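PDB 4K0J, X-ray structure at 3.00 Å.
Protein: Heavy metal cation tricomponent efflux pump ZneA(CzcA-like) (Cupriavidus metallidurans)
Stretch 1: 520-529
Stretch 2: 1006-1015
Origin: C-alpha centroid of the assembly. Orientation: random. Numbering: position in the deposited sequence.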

# COMPACT_ATOMS: atom_id res chain seq x y z
N SER C 520 40.99 -35.26 -45.07
CA SER C 520 41.63 -34.37 -44.10
C SER C 520 40.86 -34.31 -42.78
O SER C 520 40.60 -33.24 -42.25
CB SER C 520 41.79 -32.96 -44.68
OG SER C 520 42.75 -32.94 -45.72
N THR C 521 40.50 -35.49 -42.28
CA THR C 521 39.75 -35.61 -41.03
C THR C 521 40.53 -35.03 -39.85
O THR C 521 40.07 -34.09 -39.19
CB THR C 521 39.41 -37.08 -40.73
OG1 THR C 521 40.62 -37.84 -40.61
CG2 THR C 521 38.56 -37.67 -41.85
N ARG C 522 41.71 -35.59 -39.61
CA ARG C 522 42.55 -35.19 -38.49
C ARG C 522 43.02 -33.74 -38.59
O ARG C 522 43.34 -33.12 -37.58
CB ARG C 522 43.75 -36.13 -38.36
CG ARG C 522 43.38 -37.58 -38.07
CD ARG C 522 44.61 -38.45 -37.88
NE ARG C 522 44.26 -39.83 -37.59
CZ ARG C 522 45.14 -40.80 -37.38
NH1 ARG C 522 46.44 -40.54 -37.43
NH2 ARG C 522 44.73 -42.04 -37.12
N THR C 523 43.05 -33.21 -39.81
CA THR C 523 43.46 -31.83 -40.01
C THR C 523 42.30 -30.88 -39.71
O THR C 523 42.50 -29.82 -39.13
CB THR C 523 43.93 -31.57 -41.45
OG1 THR C 523 42.83 -31.14 -42.25
CG2 THR C 523 44.55 -32.84 -42.05
N ALA C 524 41.10 -31.28 -40.11
CA ALA C 524 39.91 -30.47 -39.85
C ALA C 524 39.61 -30.43 -38.35
O ALA C 524 39.50 -29.35 -37.75
CB ALA C 524 38.71 -31.03 -40.61
N ILE C 525 39.50 -31.61 -37.75
CA ILE C 525 39.28 -31.69 -36.31
C ILE C 525 40.52 -31.17 -35.58
O ILE C 525 40.44 -30.76 -34.42
CB ILE C 525 38.96 -33.13 -35.86
CG1 ILE C 525 38.28 -33.12 -34.49
CG2 ILE C 525 40.22 -33.99 -35.85
CD1 ILE C 525 37.89 -34.49 -33.99
N GLY C 526 41.65 -31.16 -36.28
CA GLY C 526 42.86 -30.55 -35.76
C GLY C 526 42.65 -29.06 -35.58
O GLY C 526 42.89 -28.53 -34.50
N ILE C 527 42.20 -28.40 -36.64
CA ILE C 527 41.92 -26.97 -36.60
C ILE C 527 40.88 -26.67 -35.52
O ILE C 527 41.06 -25.75 -34.72
CB ILE C 527 41.40 -26.45 -37.96
CG1 ILE C 527 42.46 -26.63 -39.04
CG2 ILE C 527 41.01 -24.99 -37.86
CD1 ILE C 527 43.73 -25.85 -38.78
N ALA C 528 39.81 -27.45 -35.51
CA ALA C 528 38.74 -27.28 -34.53
C ALA C 528 39.25 -27.35 -33.10
O ALA C 528 39.14 -26.38 -32.34
CB ALA C 528 37.65 -28.32 -34.76
N VAL C 529 39.82 -28.49 -32.73
CA VAL C 529 40.30 -28.71 -31.37
C VAL C 529 41.40 -27.72 -30.97
O VAL C 529 41.43 -27.23 -29.84
CB VAL C 529 40.79 -30.16 -31.17
CG1 VAL C 529 41.43 -30.34 -29.81
CG2 VAL C 529 39.63 -31.13 -31.34
N VAL C 1006 33.29 -23.84 -43.45
CA VAL C 1006 34.47 -24.66 -43.73
C VAL C 1006 34.59 -25.85 -42.78
O VAL C 1006 34.41 -27.00 -43.20
CB VAL C 1006 35.77 -23.83 -43.67
CG1 VAL C 1006 36.98 -24.72 -43.95
CG2 VAL C 1006 35.72 -22.68 -44.66
N LEU C 1007 34.91 -25.59 -41.52
CA LEU C 1007 35.10 -26.65 -40.54
C LEU C 1007 33.79 -27.38 -40.22
O LEU C 1007 33.80 -28.55 -39.83
CB LEU C 1007 35.69 -26.09 -39.24
CG LEU C 1007 37.06 -25.41 -39.31
CD1 LEU C 1007 37.43 -24.84 -37.96
CD2 LEU C 1007 38.13 -26.39 -39.79
N LEU C 1008 32.68 -26.69 -40.40
CA LEU C 1008 31.37 -27.23 -40.05
C LEU C 1008 30.85 -28.32 -41.01
O LEU C 1008 30.37 -29.36 -40.55
CB LEU C 1008 30.34 -26.11 -39.86
CG LEU C 1008 29.03 -26.52 -39.19
CD1 LEU C 1008 29.31 -27.10 -37.81
CD2 LEU C 1008 28.08 -25.34 -39.10
N PRO C 1009 30.92 -28.09 -42.34
CA PRO C 1009 30.51 -29.17 -43.24
C PRO C 1009 31.40 -30.41 -43.09
O PRO C 1009 30.90 -31.53 -43.09
CB PRO C 1009 30.68 -28.56 -44.63
CG PRO C 1009 30.54 -27.10 -44.41
CD PRO C 1009 31.19 -26.84 -43.09
N ALA C 1010 32.70 -30.18 -42.95
CA ALA C 1010 33.65 -31.27 -42.71
C ALA C 1010 33.29 -31.99 -41.42
O ALA C 1010 33.44 -33.20 -41.30
CB ALA C 1010 35.07 -30.73 -42.66
N LEU C 1011 32.82 -31.22 -40.44
CA LEU C 1011 32.39 -31.80 -39.17
C LEU C 1011 31.20 -32.73 -39.39
O LEU C 1011 31.17 -33.85 -38.88
CB LEU C 1011 32.03 -30.70 -38.18
CG LEU C 1011 31.61 -31.16 -36.78
CD1 LEU C 1011 32.72 -31.96 -36.12
CD2 LEU C 1011 31.22 -29.96 -35.93
N TYR C 1012 30.22 -32.25 -40.17
CA TYR C 1012 29.02 -33.04 -40.45
C TYR C 1012 29.34 -34.32 -41.21
O TYR C 1012 28.80 -35.39 -40.90
CB TYR C 1012 28.00 -32.20 -41.22
CG TYR C 1012 26.72 -32.94 -41.55
CD1 TYR C 1012 26.52 -33.52 -42.80
CD2 TYR C 1012 25.71 -33.07 -40.60
CE1 TYR C 1012 25.35 -34.20 -43.10
CE2 TYR C 1012 24.54 -33.75 -40.89
CZ TYR C 1012 24.37 -34.31 -42.14
OH TYR C 1012 23.21 -34.99 -42.44
N TYR C 1013 30.22 -34.22 -42.20
CA TYR C 1013 30.60 -35.38 -42.99
C TYR C 1013 31.40 -36.38 -42.15
O TYR C 1013 31.27 -37.59 -42.32
CB TYR C 1013 31.39 -34.96 -44.24
CG TYR C 1013 32.81 -35.49 -44.30
CD1 TYR C 1013 33.09 -36.73 -44.87
CD2 TYR C 1013 33.87 -34.74 -43.81
CE1 TYR C 1013 34.38 -37.21 -44.92
CE2 TYR C 1013 35.16 -35.21 -43.86
CZ TYR C 1013 35.42 -36.45 -44.42
OH TYR C 1013 36.71 -36.92 -44.47
N LEU C 1014 32.23 -35.87 -41.25
CA LEU C 1014 33.07 -36.72 -40.41
C LEU C 1014 32.24 -37.45 -39.35
O LEU C 1014 32.51 -38.61 -39.02
CB LEU C 1014 34.18 -35.91 -39.74
CG LEU C 1014 35.22 -36.61 -38.86
CD1 LEU C 1014 36.54 -35.88 -38.94
CD2 LEU C 1014 34.77 -36.68 -37.40
N ILE C 1015 31.24 -36.77 -38.80
CA ILE C 1015 30.46 -37.33 -37.70
C ILE C 1015 29.45 -38.39 -38.16
O ILE C 1015 29.32 -39.44 -37.53
CB ILE C 1015 29.75 -36.21 -36.90
CG1 ILE C 1015 30.78 -35.42 -36.08
CG2 ILE C 1015 28.69 -36.79 -35.98
CD1 ILE C 1015 30.18 -34.41 -35.13

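Residues 521-529 and 1007-1015 are both helical. They belong to one chain but lie far apart in sequence. The helix axes approach to 9.8 Å, and their N-to-C directions differ by 125°, so the helices run in broadly opposing senses but cross obliquely. Two backbone pairings set the register. The CA atoms of Ala-524 and Leu-1007 are 6.2 Å apart, and those of Thr-521 and Leu-1014 are 6.8 Å apart.

Each helix keeps its own backbone hydrogen bonds. At the start of the first, Ser-520 O accepts from Ala-524 N at 2.9 Å and from Thr-523 OG1 at 3.1 Å. Thr-523 therefore spends its hydroxyl within its own stretch. No hydrogen bond crosses between the helices, and the contact rests on packing.

Ala-524 and Ala-1010 point toward the opposite stretch. Their CB atoms are 4.2 Å apart, and neither side chain extends beyond CB.

Leu-1007 has the largest area covered in this contact. Its CD2 lies 3.8 Å from Ala-524 O. Ala-524 O already accepts from Ala-528 N at 3.0 Å, so the leucine packs against a satisfied carbonyl. Leu-1007 CD1 reaches Ile-527 CG2 at 3.6 Å, an apolar contact. Ile-527 starts toward the other helix, but the end of its side chain leads away.

Thr-521 meets the other end of the second helix. Its CB is 3.6 Å from Leu-1014 CD1, and its CG2 is 3.3 Å from Tyr-1013 OH. The latter is a close methyl-to-oxygen approach. The methyl lies oblique to the tyrosine ring. The CA-to-CB bond of Tyr-1013 points sideways, but the end of its side chain comes nearer.

Gly-526 and Arg-522 take no part. The arginine side chain starts away from the second helix. The contact is modest, with 367 Å² buried over both sides.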